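Local coordinates for guanine deaminase (Escherichia coli, PDB 6OHB), which catalyses the zinc-dependent hydrolytic deamination of guanine to xanthine and ammonia, the step that opens guanine degradation, at the interface of chains A and B. Numbering follows the deposited sequence. Chains: chain A/B, Guanine deaminase.

The interface of chains A and B. Residues chain A 401-402, 405-406; chain B 88-89, 91, 112, 118.
A:Arg402 reaches across to the backbone of B:Ser88, and around this bond the two-fold interface of the deposited dimer shows how a close-packed zone can grade into a polar, water-bridged one. The A:Arg402 chain runs extended from CG to NE, antiparallel to B:Val91 with CB close to CG1, and presents the edge of its guanidinium to the carbonyl. A:Arg402 NE gives its hydrogen to B:Ser88 O at 2.6 Å, fairly straight at 155°, and NH2 adds a weak second bond to the same oxygen. Cutting the side chain back to an alanine is likely to leave B:Ser88 O without its guanidinium partner and, with CG and CD gone, to thin the cover over B:Glu89 CA, though CB would still touch B:Val91 CG1. Alongside, A:Leu401 turns CG anti to the backbone N (chi1 164°), which sets its branch point 3.5 Å from B:Glu89 CB; both methyls rest on that same carbon. A:Ser406 OG, bonded to A:Arg402 O within its own chain, lies 3.4 Å from B:Val91 CG2.

Around A:Asn405, much of it buried, packing is less close: its CG lies 4.0 Å from B:Glu89 CG. Its amide stands at 76° to the B:Arg112 guanidinium, OD1 over the centre of that face without a hydrogen bond. A water bridges A:Asn405 OD1 and B:Tyr118 OH. B:Tyr118 OH donates to B:Glu89 OE2 at 2.7 Å from above the carboxylate plane, which is likely to steady that bent side chain. In the fold, helix 397-404 and the loop following it meet the loop after 3-10 helix 85-87, itself next to strand 78-84 with zinc ligands His82 and His84; 3-10 helix 112-114 and helix 116-132 supply B:Arg112 and the water-binding B:Tyr118.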
# COMPACT_ATOMS: atom_id res chain seq x y z
N LEU A 401 9.32 9.70 -13.24
CA LEU A 401 10.71 9.90 -12.84
C LEU A 401 11.41 8.57 -12.53
O LEU A 401 12.51 8.30 -13.04
CB LEU A 401 10.77 10.86 -11.64
CG LEU A 401 12.05 10.95 -10.81
CD1 LEU A 401 13.07 11.83 -11.51
CD2 LEU A 401 11.74 11.50 -9.43
N ARG A 402 10.76 7.71 -11.74
CA ARG A 402 11.38 6.44 -11.38
C ARG A 402 11.46 5.49 -12.57
O ARG A 402 12.35 4.63 -12.62
CB ARG A 402 10.63 5.78 -10.23
CG ARG A 402 10.59 6.61 -8.95
CD ARG A 402 10.33 5.75 -7.72
NE ARG A 402 10.75 6.43 -6.50
CZ ARG A 402 10.86 5.83 -5.31
NH1 ARG A 402 10.59 4.54 -5.20
NH2 ARG A 402 11.25 6.52 -4.25
N ASN A 405 14.39 6.63 -14.63
CA ASN A 405 15.64 6.34 -13.95
C ASN A 405 15.95 4.86 -13.87
O ASN A 405 17.03 4.49 -13.39
CB ASN A 405 15.59 6.93 -12.53
CG ASN A 405 16.91 7.50 -12.10
OD1 ASN A 405 17.33 8.56 -12.56
ND2 ASN A 405 17.59 6.79 -11.20
N SER A 406 15.09 4.01 -14.41
CA SER A 406 15.29 2.58 -14.43
C SER A 406 15.89 2.17 -15.76
O SER A 406 15.45 2.62 -16.82
CB SER A 406 13.98 1.84 -14.19
OG SER A 406 13.50 2.06 -12.88
N SER B 88 14.11 10.78 -4.35
CA SER B 88 12.77 10.57 -4.90
C SER B 88 12.77 9.57 -6.05
O SER B 88 11.83 8.77 -6.19
CB SER B 88 12.17 11.90 -5.37
OG SER B 88 12.18 12.88 -4.35
N GLU B 89 13.82 9.59 -6.88
CA GLU B 89 13.88 8.76 -8.08
C GLU B 89 14.42 7.36 -7.84
O GLU B 89 14.66 6.63 -8.81
CB GLU B 89 14.74 9.45 -9.15
CG GLU B 89 16.22 9.58 -8.81
CD GLU B 89 16.55 10.89 -8.11
OE1 GLU B 89 15.81 11.28 -7.18
OE2 GLU B 89 17.53 11.55 -8.51
N VAL B 91 15.01 3.49 -7.20
CA VAL B 91 14.37 2.18 -7.34
C VAL B 91 15.37 1.11 -6.91
O VAL B 91 16.50 1.07 -7.41
CB VAL B 91 13.82 1.94 -8.77
CG1 VAL B 91 12.95 3.10 -9.19
CG2 VAL B 91 14.94 1.77 -9.79
N ARG B 112 23.77 12.11 -7.90
CA ARG B 112 23.30 13.04 -8.92
C ARG B 112 22.98 14.43 -8.37
O ARG B 112 22.83 15.36 -9.16
CB ARG B 112 22.05 12.51 -9.63
CG ARG B 112 22.04 11.02 -9.96
CD ARG B 112 20.62 10.58 -10.31
NE ARG B 112 20.51 9.17 -10.65
CZ ARG B 112 20.85 8.65 -11.83
NH1 ARG B 112 21.35 9.42 -12.78
NH2 ARG B 112 20.70 7.34 -12.06
N TYR B 118 20.61 20.06 -11.24
CA TYR B 118 19.77 18.93 -10.88
C TYR B 118 19.16 19.11 -9.50
O TYR B 118 17.97 18.85 -9.29
CB TYR B 118 20.57 17.63 -10.95
CG TYR B 118 19.71 16.40 -10.90
CD1 TYR B 118 19.02 15.97 -12.02
CD2 TYR B 118 19.58 15.66 -9.73
CE1 TYR B 118 18.22 14.83 -11.98
CE2 TYR B 118 18.78 14.53 -9.68
CZ TYR B 118 18.11 14.12 -10.81
OH TYR B 118 17.31 12.99 -10.77
O HOH W 1 17.57 11.35 -12.88